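Local atomic coordinates of NAD(P)H-hydrate epimerase (Saccharomyces cerevisiae, PDB entry 1JZT), a protein that catalyses the epimerisation of the R and S forms of NAD(P)HX, the hydrated and damaged form of NAD(P)H, so that both epimers can be repaired. Residues 13-18 against 228-233; 58-63 against 125-130; 80-85 against 112-117; 218-223 against 240-245. All coordinates share one frame; numbering follows the deposited sequence.

Contact 1: 13-18 against 228-233; sequences AEIDKE and NKFGFE
K229 meets E18 tip to tip in a salt bridge, NZ of K229 lying 2.7 Å from OE1 of E18. The ammonium takes the syn lone pair of that oxygen, the one on the side of its partner OE2. CG of K229 stands anti to the backbone N (chi1 175°), and the chain, straight as far as CD, bends at chi3 to bring CE round; a long flexible side chain lets the ammonium of K229, at the end of helix 224-229, reach the carboxylate of E18 on helix 9-19. F230 follows and carries the apolar part. I15 lies over one face of its ring, CG1 of I15 sitting 3.4 Å from the ring centroid and nearly on the ring normal, a CH-pi contact that an unbranched methylene can make closely. E18 returns at the ring edge, where OE2 is 3.3 Å from CZ of F230; a carboxylate oxygen there faces the slightly positive ring hydrogens, which is probably mildly favourable. CB of E14 approaches the same ring obliquely, 4.0 Å from CE1 of F230. The helix 224-229 ends here in a Schellman motif: G231, at positive phi, is its C-prime residue, and its N bonds to O of N228 while N of F232 reaches back to O of A227. Glycine suits a backbone shape at which a CB would strike the preceding carbonyl oxygen. Beyond the turn the end of the F232 ring comes near I15, with CD1 of I15 4.1 Å from CE1 of F232. F226, one turn earlier, packs on I15 and E18 and stands edge-to-face to F230.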
loop_
_atom_site.group_PDB
_atom_site.type_symbol
_atom_site.label_atom_id
_atom_site.label_comp_id
_atom_site.label_asym_id
_atom_site.label_seq_id
_atom_site.Cartn_x
_atom_site.Cartn_y
_atom_site.Cartn_z
ATOM N N ALA A 13 15.238 -0.688 -6.287
ATOM C CA ALA A 13 15.380 0.616 -6.918
ATOM C C ALA A 13 15.871 0.434 -8.353
ATOM O O ALA A 13 15.445 1.147 -9.259
ATOM C CB ALA A 13 16.359 1.478 -6.126
ATOM N N GLU A 14 16.765 -0.530 -8.552
ATOM C CA GLU A 14 17.301 -0.824 -9.876
ATOM C C GLU A 14 16.197 -1.365 -10.780
ATOM O O GLU A 14 16.122 -1.020 -11.959
ATOM C CB GLU A 14 18.430 -1.854 -9.774
ATOM C CG GLU A 14 19.754 -1.274 -9.281
ATOM C CD GLU A 14 20.773 -2.348 -8.930
ATOM O OE1 GLU A 14 20.917 -3.320 -9.702
ATOM O OE2 GLU A 14 21.439 -2.210 -7.882
ATOM N N ILE A 15 15.340 -2.217 -10.226
ATOM C CA ILE A 15 14.243 -2.787 -10.998
ATOM C C ILE A 15 13.339 -1.670 -11.505
ATOM O O ILE A 15 13.063 -1.575 -12.700
ATOM C CB ILE A 15 13.413 -3.771 -10.150
ATOM C CG1 ILE A 15 14.228 -5.049 -9.912
ATOM C CG2 ILE A 15 12.093 -4.078 -10.852
ATOM C CD1 ILE A 15 13.582 -6.046 -8.973
ATOM N N ASP A 16 12.881 -0.825 -10.590
ATOM C CA ASP A 16 12.014 0.289 -10.949
ATOM C C ASP A 16 12.661 1.176 -11.997
ATOM O O ASP A 16 12.004 1.618 -12.941
ATOM C CB ASP A 16 11.690 1.122 -9.715
ATOM C CG ASP A 16 10.339 0.789 -9.132
ATOM O OD1 ASP A 16 9.941 -0.391 -9.196
ATOM O OD2 ASP A 16 9.681 1.706 -8.602
ATOM N N LYS A 17 13.952 1.437 -11.825
ATOM C CA LYS A 17 14.680 2.276 -12.764
ATOM C C LYS A 17 14.675 1.646 -14.149
ATOM O O LYS A 17 14.488 2.332 -15.150
ATOM C CB LYS A 17 16.123 2.481 -12.296
ATOM C CG LYS A 17 16.970 3.312 -13.250
ATOM C CD LYS A 17 18.440 3.337 -12.823
ATOM C CE LYS A 17 19.321 3.915 -13.929
ATOM N NZ LYS A 17 20.781 3.909 -13.594
ATOM N N GLU A 18 14.885 0.337 -14.207
ATOM C CA GLU A 18 14.895 -0.346 -15.488
ATOM C C GLU A 18 13.512 -0.420 -16.114
ATOM O O GLU A 18 13.360 -0.173 -17.312
ATOM C CB GLU A 18 15.469 -1.756 -15.350
ATOM C CG GLU A 18 16.987 -1.796 -15.374
ATOM C CD GLU A 18 17.529 -3.204 -15.448
ATOM O OE1 GLU A 18 17.071 -3.975 -16.326
ATOM O OE2 GLU A 18 18.422 -3.540 -14.637
ATOM N N ASN A 228 14.287 -13.481 -13.165
ATOM C CA ASN A 228 15.459 -14.325 -12.950
ATOM C C ASN A 228 16.738 -13.493 -12.882
ATOM O O ASN A 228 17.630 -13.777 -12.081
ATOM C CB ASN A 228 15.582 -15.376 -14.059
ATOM C CG ASN A 228 14.475 -16.424 -14.001
ATOM O OD1 ASN A 228 13.699 -16.472 -13.044
ATOM N ND2 ASN A 228 14.406 -17.270 -15.019
ATOM N N LYS A 229 16.821 -12.467 -13.721
ATOM C CA LYS A 229 17.987 -11.596 -13.743
ATOM C C LYS A 229 18.197 -10.948 -12.383
ATOM O O LYS A 229 19.328 -10.670 -11.980
ATOM C CB LYS A 229 17.818 -10.500 -14.796
ATOM C CG LYS A 229 18.943 -9.481 -14.789
ATOM C CD LYS A 229 18.835 -8.524 -15.952
ATOM C CE LYS A 229 17.746 -7.499 -15.739
ATOM N NZ LYS A 229 17.678 -6.564 -16.898
ATOM N N PHE A 230 17.100 -10.708 -11.676
ATOM C CA PHE A 230 17.174 -10.074 -10.369
ATOM C C PHE A 230 17.091 -11.047 -9.205
ATOM O O PHE A 230 16.827 -10.650 -8.069
ATOM C CB PHE A 230 16.092 -8.999 -10.261
ATOM C CG PHE A 230 16.464 -7.707 -10.926
ATOM C CD1 PHE A 230 17.300 -6.800 -10.282
ATOM C CD2 PHE A 230 15.993 -7.399 -12.200
ATOM C CE1 PHE A 230 17.658 -5.601 -10.894
ATOM C CE2 PHE A 230 16.346 -6.205 -12.821
ATOM C CZ PHE A 230 17.181 -5.300 -12.166
ATOM N N GLY A 231 17.312 -12.324 -9.496
ATOM C CA GLY A 231 17.309 -13.330 -8.453
ATOM C C GLY A 231 16.000 -13.962 -8.025
ATOM O O GLY A 231 15.986 -14.714 -7.049
ATOM N N PHE A 232 14.900 -13.678 -8.715
ATOM C CA PHE A 232 13.640 -14.297 -8.324
ATOM C C PHE A 232 12.846 -14.816 -9.514
ATOM O O PHE A 232 13.192 -14.564 -10.664
ATOM C CB PHE A 232 12.780 -13.329 -7.493
ATOM C CG PHE A 232 12.212 -12.176 -8.274
ATOM C CD1 PHE A 232 13.012 -11.098 -8.642
ATOM C CD2 PHE A 232 10.859 -12.149 -8.607
ATOM C CE1 PHE A 232 12.472 -10.008 -9.327
ATOM C CE2 PHE A 232 10.307 -11.065 -9.292
ATOM C CZ PHE A 232 11.113 -9.993 -9.649
ATOM N N GLU A 233 11.782 -15.556 -9.225
ATOM C CA GLU A 233 10.929 -16.112 -10.263
ATOM C C GLU A 233 9.598 -15.357 -10.265
ATOM O O GLU A 233 9.082 -15.000 -9.209
ATOM C CB GLU A 233 10.675 -17.595 -9.987
ATOM C CG GLU A 233 10.388 -18.419 -11.229
ATOM C CD GLU A 233 11.628 -18.644 -12.068
ATOM O OE1 GLU A 233 12.556 -19.323 -11.580
ATOM O OE2 GLU A 233 11.676 -18.142 -13.213
#

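Contact 2: 58-63 against 125-130; sequences GKHVFV and LEYLKP
Y127 presents its edge to the face of H60 and lays its CB over the face of F62, and these three rings form an aromatic cluster. On H60, CE1 of Y127 sits 4.0 Å above the ring plane, displaced toward the rim, while the carbonyl oxygen of G58 lies over the opposite face. The two planes stand at 87°, a T-shaped pair with centroids 5.6 Å apart. F62 and Y127 differ: their planes are only 9° from parallel, yet the rings are so displaced along their planes that little of one faces the other. What rests on F62 is therefore mainly CB of Y127, in a CH-pi contact 3.6 Å from the ring centroid. F62 reaches this place with CG anti to the backbone N (chi1 -166°). L128 adds an oblique methyl, its CD1 3.9 Å from CE2 of F62. Aromatic and branched apolar residues suit this patch because their broad surfaces pack the loop against the strand. The polar part is slighter: the extended chain of K59 carries NZ to 3.2 Å from O of P130, a weak hydrogen bond. ND1 of H60 is engaged by O of K132, which fixes the turn of the imidazole, and the K132 side chain makes a cation-pi contact with Y127. H60 and F62 point to the same side of the strand 60-65, as alternate residues do, and L117 and F91 also pack on F62. The loop with its short 3-10 turn at 125-127 thus lies over one face of the mixed, mainly parallel sheet of a Rossmann-like fold, just before the chain enters the strand 133-139.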
loop_
_atom_site.group_PDB
_atom_site.type_symbol
_atom_site.label_atom_id
_atom_site.label_comp_id
_atom_site.label_asym_id
_atom_site.label_seq_id
_atom_site.Cartn_x
_atom_site.Cartn_y
_atom_site.Cartn_z
ATOM N N GLY A 58 -21.329 0.479 6.509
ATOM C CA GLY A 58 -21.222 1.921 6.631
ATOM C C GLY A 58 -19.828 2.381 7.023
ATOM O O GLY A 58 -19.491 3.549 6.853
ATOM N N LYS A 59 -19.017 1.472 7.554
ATOM C CA LYS A 59 -17.661 1.820 7.968
ATOM C C LYS A 59 -16.817 2.225 6.763
ATOM O O LYS A 59 -17.104 1.839 5.628
ATOM C CB LYS A 59 -16.999 0.647 8.692
ATOM C CG LYS A 59 -17.677 0.252 9.999
ATOM C CD LYS A 59 -16.796 -0.691 10.797
ATOM C CE LYS A 59 -17.433 -1.080 12.116
ATOM N NZ LYS A 59 -16.578 -2.056 12.853
ATOM N N HIS A 60 -15.771 3.000 7.025
ATOM C CA HIS A 60 -14.890 3.488 5.974
ATOM C C HIS A 60 -13.553 2.764 5.914
ATOM O O HIS A 60 -13.158 2.079 6.856
ATOM C CB HIS A 60 -14.621 4.982 6.180
ATOM C CG HIS A 60 -15.856 5.794 6.430
ATOM N ND1 HIS A 60 -16.454 5.877 7.669
ATOM C CD2 HIS A 60 -16.615 6.541 5.594
ATOM C CE1 HIS A 60 -17.530 6.642 7.587
ATOM N NE2 HIS A 60 -17.651 7.057 6.339
ATOM N N VAL A 61 -12.876 2.898 4.777
ATOM C CA VAL A 61 -11.544 2.338 4.610
ATOM C C VAL A 61 -10.682 3.600 4.653
ATOM O O VAL A 61 -10.706 4.406 3.716
ATOM C CB VAL A 61 -11.357 1.622 3.237
ATOM C CG1 VAL A 61 -9.889 1.260 3.041
ATOM C CG2 VAL A 61 -12.202 0.343 3.189
ATOM N N PHE A 62 -9.952 3.782 5.751
ATOM C CA PHE A 62 -9.112 4.962 5.932
ATOM C C PHE A 62 -7.752 4.802 5.262
ATOM O O PHE A 62 -6.899 4.054 5.736
ATOM C CB PHE A 62 -8.931 5.258 7.430
ATOM C CG PHE A 62 -8.374 6.633 7.720
ATOM C CD1 PHE A 62 -8.982 7.766 7.192
ATOM C CD2 PHE A 62 -7.256 6.796 8.535
ATOM C CE1 PHE A 62 -8.487 9.044 7.463
ATOM C CE2 PHE A 62 -6.749 8.075 8.815
ATOM C CZ PHE A 62 -7.367 9.195 8.279
ATOM N N VAL A 63 -7.561 5.518 4.157
ATOM C CA VAL A 63 -6.314 5.467 3.395
ATOM C C VAL A 63 -5.407 6.655 3.705
ATOM O O VAL A 63 -5.773 7.804 3.450
ATOM C CB VAL A 63 -6.606 5.462 1.874
ATOM C CG1 VAL A 63 -5.310 5.374 1.084
ATOM C CG2 VAL A 63 -7.529 4.299 1.528
ATOM N N LEU A 125 -8.106 12.070 13.053
ATOM C CA LEU A 125 -8.135 11.172 14.209
ATOM C C LEU A 125 -9.485 10.500 14.453
ATOM O O LEU A 125 -9.553 9.431 15.061
ATOM C CB LEU A 125 -7.703 11.915 15.475
ATOM C CG LEU A 125 -6.212 12.225 15.624
ATOM C CD1 LEU A 125 -5.999 13.064 16.877
ATOM C CD2 LEU A 125 -5.410 10.932 15.704
ATOM N N GLU A 126 -10.561 11.118 13.978
ATOM C CA GLU A 126 -11.887 10.544 14.163
ATOM C C GLU A 126 -12.001 9.201 13.444
ATOM O O GLU A 126 -12.846 8.370 13.786
ATOM C CB GLU A 126 -12.954 11.504 13.638
ATOM N N TYR A 127 -11.139 8.981 12.455
ATOM C CA TYR A 127 -11.163 7.737 11.694
ATOM C C TYR A 127 -10.358 6.606 12.320
ATOM O O TYR A 127 -10.260 5.519 11.748
ATOM C CB TYR A 127 -10.682 7.993 10.269
ATOM C CG TYR A 127 -11.685 8.771 9.453
ATOM C CD1 TYR A 127 -12.819 8.144 8.927
ATOM C CD2 TYR A 127 -11.529 10.139 9.247
ATOM C CE1 TYR A 127 -13.773 8.866 8.215
ATOM C CE2 TYR A 127 -12.475 10.869 8.542
ATOM C CZ TYR A 127 -13.591 10.231 8.030
ATOM O OH TYR A 127 -14.527 10.961 7.339
ATOM N N LEU A 128 -9.778 6.863 13.488
ATOM C CA LEU A 128 -9.007 5.841 14.184
ATOM C C LEU A 128 -9.861 5.186 15.265
ATOM O O LEU A 128 -9.343 4.643 16.243
ATOM C CB LEU A 128 -7.742 6.443 14.803
ATOM C CG LEU A 128 -6.558 6.626 13.847
ATOM C CD1 LEU A 128 -6.946 7.566 12.723
ATOM C CD2 LEU A 128 -5.358 7.167 14.605
ATOM N N LYS A 129 -11.176 5.252 15.079
ATOM C CA LYS A 129 -12.127 4.656 16.012
ATOM C C LYS A 129 -12.742 3.426 15.357
ATOM O O LYS A 129 -13.174 3.476 14.205
ATOM C CB LYS A 129 -13.230 5.653 16.367
ATOM C CG LYS A 129 -12.734 6.895 17.079
ATOM C CD LYS A 129 -13.865 7.879 17.325
ATOM C CE LYS A 129 -13.341 9.162 17.956
ATOM N NZ LYS A 129 -14.398 10.206 18.067
ATOM N N PRO A 130 -12.792 2.304 16.088
ATOM C CA PRO A 130 -13.345 1.032 15.614
ATOM C C PRO A 130 -14.719 1.100 14.948
ATOM O O PRO A 130 -14.935 0.504 13.895
ATOM C CB PRO A 130 -13.363 0.175 16.878
ATOM C CG PRO A 130 -12.189 0.687 17.643
ATOM C CD PRO A 130 -12.303 2.180 17.475
#

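Contact 3: 80-85 against 112-117; sequences HLKLFG and FKVPVL
Two helix ends, each closed by a Schellman motif, meet in this surface contact of the Rossmann-like fold: the helix 69-83 turns off at G85, and the helix 100-111 ends at F112 and K113. L83 and F112 cross at about a right angle, with CD2 of L83 3.4 Å from CE1 of F112; the leucine methyls meet CE1 and CZ of F112 obliquely. K82 uses its hydrocarbon part. Its CG, anti to the backbone N (chi1 -178°), lies 3.7 Å from CG2 of V114. The lysine chain bends at chi2, and the two side chains slide past each other in opposite directions. Farther out, CE of K82 is 3.4 Å from the carbonyl oxygen of F112. Lysine suits such a partly exposed place, since its methylenes cover an apolar neighbour while the amine can stay near water. V114, compact and beta-branched, is the buried member, and glycine at 85 accepts the positive phi of the helix end. Beneath the contact, K82 and V114 both pack on P88 at the start of the strand 88-91, while beyond V114 the chain joins that strand's edge as the strand 116-117.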
loop_
_atom_site.group_PDB
_atom_site.type_symbol
_atom_site.label_atom_id
_atom_site.label_comp_id
_atom_site.label_asym_id
_atom_site.label_seq_id
_atom_site.Cartn_x
_atom_site.Cartn_y
_atom_site.Cartn_z
ATOM N N HIS A 80 -10.293 2.589 -6.698
ATOM C CA HIS A 80 -10.812 1.258 -6.990
ATOM C C HIS A 80 -11.720 0.760 -5.869
ATOM O O HIS A 80 -12.730 0.111 -6.130
ATOM C CB HIS A 80 -9.667 0.275 -7.252
ATOM C CG HIS A 80 -9.051 0.445 -8.603
ATOM N ND1 HIS A 80 -9.669 0.017 -9.761
ATOM C CD2 HIS A 80 -7.918 1.073 -8.994
ATOM C CE1 HIS A 80 -8.946 0.379 -10.804
ATOM N NE2 HIS A 80 -7.877 1.024 -10.366
ATOM N N LEU A 81 -11.372 1.080 -4.624
ATOM C CA LEU A 81 -12.193 0.667 -3.488
ATOM C C LEU A 81 -13.571 1.300 -3.565
ATOM O O LEU A 81 -14.569 0.687 -3.180
ATOM C CB LEU A 81 -11.529 1.062 -2.170
ATOM C CG LEU A 81 -10.318 0.219 -1.757
ATOM C CD1 LEU A 81 -9.671 0.823 -0.513
ATOM C CD2 LEU A 81 -10.774 -1.208 -1.488
ATOM N N LYS A 82 -13.624 2.533 -4.059
ATOM C CA LYS A 82 -14.901 3.226 -4.198
ATOM C C LYS A 82 -15.710 2.469 -5.252
ATOM O O LYS A 82 -16.890 2.195 -5.058
ATOM C CB LYS A 82 -14.673 4.678 -4.637
ATOM C CG LYS A 82 -15.945 5.502 -4.768
ATOM C CD LYS A 82 -16.591 5.739 -3.414
ATOM C CE LYS A 82 -17.874 6.539 -3.544
ATOM N NZ LYS A 82 -18.472 6.772 -2.200
ATOM N N LEU A 83 -15.065 2.116 -6.360
ATOM C CA LEU A 83 -15.746 1.383 -7.417
ATOM C C LEU A 83 -16.172 0.001 -6.929
ATOM O O LEU A 83 -17.229 -0.501 -7.319
ATOM C CB LEU A 83 -14.838 1.260 -8.648
ATOM C CG LEU A 83 -14.760 2.546 -9.488
ATOM C CD1 LEU A 83 -13.417 2.652 -10.173
ATOM C CD2 LEU A 83 -15.901 2.557 -10.501
ATOM N N PHE A 84 -15.359 -0.602 -6.063
ATOM C CA PHE A 84 -15.652 -1.930 -5.531
ATOM C C PHE A 84 -16.790 -1.952 -4.506
ATOM O O PHE A 84 -17.206 -3.023 -4.060
ATOM C CB PHE A 84 -14.395 -2.555 -4.899
ATOM C CG PHE A 84 -13.294 -2.862 -5.884
ATOM C CD1 PHE A 84 -13.563 -2.973 -7.247
ATOM C CD2 PHE A 84 -11.983 -3.057 -5.440
ATOM C CE1 PHE A 84 -12.547 -3.265 -8.157
ATOM C CE2 PHE A 84 -10.959 -3.350 -6.343
ATOM C CZ PHE A 84 -11.242 -3.455 -7.704
ATOM N N GLY A 85 -17.284 -0.782 -4.118
ATOM C CA GLY A 85 -18.382 -0.746 -3.168
ATOM C C GLY A 85 -18.050 -0.321 -1.750
ATOM O O GLY A 85 -18.930 -0.323 -0.885
ATOM N N PHE A 112 -14.921 10.762 -8.198
ATOM C CA PHE A 112 -15.648 9.644 -7.598
ATOM C C PHE A 112 -16.197 9.963 -6.218
ATOM O O PHE A 112 -16.673 9.076 -5.506
ATOM C CB PHE A 112 -14.745 8.411 -7.522
ATOM C CG PHE A 112 -14.742 7.602 -8.776
ATOM C CD1 PHE A 112 -15.735 6.653 -9.004
ATOM C CD2 PHE A 112 -13.792 7.832 -9.765
ATOM C CE1 PHE A 112 -15.786 5.955 -10.204
ATOM C CE2 PHE A 112 -13.837 7.136 -10.971
ATOM C CZ PHE A 112 -14.835 6.198 -11.189
ATOM N N LYS A 113 -16.126 11.238 -5.851
ATOM C CA LYS A 113 -16.629 11.701 -4.565
ATOM C C LYS A 113 -15.947 11.014 -3.381
ATOM O O LYS A 113 -16.596 10.682 -2.388
ATOM C CB LYS A 113 -18.141 11.475 -4.480
ATOM C CG LYS A 113 -18.951 12.059 -5.638
ATOM C CD LYS A 113 -18.890 13.582 -5.686
ATOM C CE LYS A 113 -19.984 14.161 -6.598
ATOM N NZ LYS A 113 -19.841 13.759 -8.028
ATOM N N VAL A 114 -14.645 10.786 -3.485
ATOM C CA VAL A 114 -13.912 10.174 -2.383
ATOM C C VAL A 114 -13.257 11.288 -1.576
ATOM O O VAL A 114 -12.415 12.017 -2.090
ATOM C CB VAL A 114 -12.817 9.222 -2.888
ATOM C CG1 VAL A 114 -11.932 8.797 -1.724
ATOM C CG2 VAL A 114 -13.449 7.995 -3.549
ATOM N N PRO A 115 -13.645 11.437 -0.300
ATOM C CA PRO A 115 -13.086 12.476 0.572
ATOM C C PRO A 115 -11.560 12.432 0.641
ATOM O O PRO A 115 -10.966 11.356 0.729
ATOM C CB PRO A 115 -13.717 12.166 1.930
ATOM C CG PRO A 115 -15.018 11.525 1.565
ATOM C CD PRO A 115 -14.623 10.614 0.433
ATOM N N VAL A 116 -10.944 13.612 0.605
ATOM C CA VAL A 116 -9.495 13.755 0.689
ATOM C C VAL A 116 -9.215 14.820 1.752
ATOM O O VAL A 116 -9.345 16.018 1.494
ATOM C CB VAL A 116 -8.894 14.214 -0.660
ATOM C CG1 VAL A 116 -7.383 14.307 -0.555
ATOM C CG2 VAL A 116 -9.288 13.243 -1.764
ATOM N N LEU A 117 -8.836 14.369 2.945
ATOM C CA LEU A 117 -8.566 15.244 4.082
ATOM C C LEU A 117 -7.163 15.863 4.071
ATOM O O LEU A 117 -6.206 15.254 3.589
ATOM C CB LEU A 117 -8.760 14.451 5.378
ATOM C CG LEU A 117 -9.955 13.487 5.406
ATOM C CD1 LEU A 117 -10.035 12.798 6.760
ATOM C CD2 LEU A 117 -11.231 14.252 5.118
#

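Contact 4: 218-223 against 240-245; sequences GGRFIP and TDQILK
G218 brings its CA to 3.4 Å from the carbonyl oxygen of Q242, a CA-H...O contact, its bare CA letting the two backbones pass closely. G219 follows at positive phi, where a CB would strike the carbonyl oxygen before it and crowd the F221 ring. R220, centre of an inverse gamma turn, does most of the joining. With CG anti to the backbone N (chi1 -172°), its extended chain crosses the Q242 side chain at about a right angle, and NH1 of R220 donates to O of D241 over 3.0 Å. That bond lies in the carbonyl plane on a lone pair; NH1 also bonds to O of S239. Two waters tie R220 to the glutamine: water 1 accepts from N of R220 and donates to OE1 of Q242, at 2.8 Å each, and water 2 donates to O of R220 and to OE1 of Q242. The amide's other end, NE2, is held by O of T240 at 3.2 Å, with the donor above the carbonyl plane, fixing which way the amide faces. Helix 28-46 flanks the contact: its S38 bonds to N of G219 and O of Q242, R45 forms a salt bridge with D241, and strand 243-245 runs antiparallel to strand 214-218 at the sheet edge.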
loop_
_atom_site.group_PDB
_atom_site.type_symbol
_atom_site.label_atom_id
_atom_site.label_comp_id
_atom_site.label_asym_id
_atom_site.label_seq_id
_atom_site.Cartn_x
_atom_site.Cartn_y
_atom_site.Cartn_z
ATOM N N GLY A 218 1.740 -8.090 -5.237
ATOM C CA GLY A 218 0.988 -7.501 -6.334
ATOM C C GLY A 218 1.897 -6.865 -7.367
ATOM O O GLY A 218 3.112 -6.820 -7.185
ATOM N N GLY A 219 1.310 -6.371 -8.453
ATOM C CA GLY A 219 2.107 -5.769 -9.508
ATOM C C GLY A 219 2.444 -6.848 -10.520
ATOM O O GLY A 219 3.592 -7.277 -10.634
ATOM N N ARG A 220 1.432 -7.286 -11.264
ATOM C CA ARG A 220 1.609 -8.343 -12.256
ATOM C C ARG A 220 2.066 -7.786 -13.604
ATOM O O ARG A 220 1.264 -7.614 -14.518
ATOM C CB ARG A 220 0.292 -9.111 -12.414
ATOM C CG ARG A 220 0.363 -10.370 -13.264
ATOM C CD ARG A 220 -0.946 -11.152 -13.187
ATOM N NE ARG A 220 -0.891 -12.393 -13.967
ATOM C CZ ARG A 220 -1.895 -13.259 -14.065
ATOM N NH1 ARG A 220 -3.044 -13.027 -13.428
ATOM N NH2 ARG A 220 -1.759 -14.355 -14.803
ATOM N N PHE A 221 3.362 -7.502 -13.718
ATOM C CA PHE A 221 3.919 -6.967 -14.956
ATOM C C PHE A 221 5.398 -7.306 -15.092
ATOM O O PHE A 221 6.176 -6.524 -15.633
ATOM C CB PHE A 221 3.713 -5.447 -15.011
ATOM C CG PHE A 221 4.011 -4.740 -13.713
ATOM C CD1 PHE A 221 5.310 -4.687 -13.209
ATOM C CD2 PHE A 221 2.985 -4.130 -12.990
ATOM C CE1 PHE A 221 5.581 -4.041 -12.006
ATOM C CE2 PHE A 221 3.246 -3.481 -11.785
ATOM C CZ PHE A 221 4.549 -3.434 -11.291
ATOM N N ILE A 222 5.775 -8.487 -14.610
ATOM C CA ILE A 222 7.167 -8.935 -14.652
ATOM C C ILE A 222 7.377 -10.224 -15.449
ATOM O O ILE A 222 6.821 -11.268 -15.108
ATOM C CB ILE A 222 7.698 -9.168 -13.222
ATOM C CG1 ILE A 222 7.640 -7.861 -12.433
ATOM C CG2 ILE A 222 9.117 -9.716 -13.266
ATOM C CD1 ILE A 222 7.745 -8.067 -10.947
ATOM N N PRO A 223 8.184 -10.165 -16.526
ATOM C CA PRO A 223 8.461 -11.340 -17.356
ATOM C C PRO A 223 9.484 -12.247 -16.665
ATOM O O PRO A 223 10.216 -11.805 -15.779
ATOM C CB PRO A 223 8.979 -10.730 -18.658
ATOM C CG PRO A 223 9.680 -9.513 -18.198
ATOM C CD PRO A 223 8.770 -8.950 -17.121
ATOM N N THR A 240 -7.007 -14.156 -13.514
ATOM C CA THR A 240 -6.700 -12.790 -13.925
ATOM C C THR A 240 -6.371 -11.906 -12.715
ATOM O O THR A 240 -6.315 -10.686 -12.840
ATOM C CB THR A 240 -7.879 -12.151 -14.702
ATOM O OG1 THR A 240 -9.066 -12.251 -13.910
ATOM C CG2 THR A 240 -8.110 -12.866 -16.044
ATOM N N ASP A 241 -6.152 -12.526 -11.556
ATOM C CA ASP A 241 -5.830 -11.801 -10.320
ATOM C C ASP A 241 -4.600 -10.911 -10.439
ATOM O O ASP A 241 -3.657 -11.232 -11.165
ATOM C CB ASP A 241 -5.561 -12.761 -9.159
ATOM C CG ASP A 241 -6.794 -13.510 -8.699
ATOM O OD1 ASP A 241 -7.915 -13.153 -9.108
ATOM O OD2 ASP A 241 -6.626 -14.465 -7.907
ATOM N N GLN A 242 -4.604 -9.799 -9.707
ATOM C CA GLN A 242 -3.458 -8.894 -9.718
ATOM C C GLN A 242 -2.725 -9.008 -8.379
ATOM O O GLN A 242 -1.844 -8.203 -8.049
ATOM C CB GLN A 242 -3.907 -7.453 -9.964
ATOM C CG GLN A 242 -4.547 -7.247 -11.343
ATOM C CD GLN A 242 -3.593 -7.562 -12.484
ATOM O OE1 GLN A 242 -2.597 -6.870 -12.678
ATOM N NE2 GLN A 242 -3.890 -8.615 -13.237
ATOM N N ILE A 243 -3.113 -10.029 -7.620
ATOM C CA ILE A 243 -2.526 -10.331 -6.325
ATOM C C ILE A 243 -2.424 -11.850 -6.215
ATOM O O ILE A 243 -3.110 -12.581 -6.935
ATOM C CB ILE A 243 -3.409 -9.825 -5.152
ATOM C CG1 ILE A 243 -4.790 -10.493 -5.217
ATOM C CG2 ILE A 243 -3.530 -8.309 -5.194
ATOM C CD1 ILE A 243 -5.658 -10.234 -3.989
ATOM N N LEU A 244 -1.549 -12.305 -5.323
ATOM C CA LEU A 244 -1.328 -13.728 -5.052
ATOM C C LEU A 244 -1.035 -13.845 -3.559
ATOM O O LEU A 244 -0.188 -13.121 -3.032
ATOM C CB LEU A 244 -0.119 -14.263 -5.831
ATOM C CG LEU A 244 0.303 -15.700 -5.479
ATOM C CD1 LEU A 244 -0.831 -16.667 -5.817
ATOM C CD2 LEU A 244 1.566 -16.083 -6.246
ATOM N N LYS A 245 -1.742 -14.733 -2.874
ATOM C CA LYS A 245 -1.522 -14.918 -1.450
ATOM C C LYS A 245 -0.152 -15.585 -1.284
ATOM O O LYS A 245 0.063 -16.703 -1.763
ATOM C CB LYS A 245 -2.641 -15.784 -0.861
ATOM C CG LYS A 245 -2.650 -15.890 0.648
ATOM C CD LYS A 245 -3.797 -16.784 1.088
ATOM C CE LYS A 245 -3.791 -16.993 2.583
ATOM N NZ LYS A 245 -3.907 -15.685 3.278
HETATM O O HOH W 1 -0.830 -5.620 -10.835
HETATM O O HOH W 2 -1.059 -6.528 -14.782
#

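How the contacts relate
Contacts 2 and 3 form one neighbourhood, their centres about 14 Å apart: CE2 of Y127 packs 3.6 Å from CD1 of L117, and V61 of strand 60-65 packs against L81 of helix 69-83. Contact 3 is nested within the chain loop that contact 2 closes. Contacts 1 and 4 touch through F232 and I222, with centres about 15 Å apart, and their segments alternate along the chain. Contacts 1 and 2 lie on opposite sides of the chain's centre, about 36 Å between centres. Contacts 1 and 4 come near the predicted NADPHX site: the I15 side chain is about 7 Å from that of F143, and G218 about 8 Å from the D173 side chain. In contact 2, F62 is about 9 Å, side chain to side chain, from D138, a predicted potassium ligand.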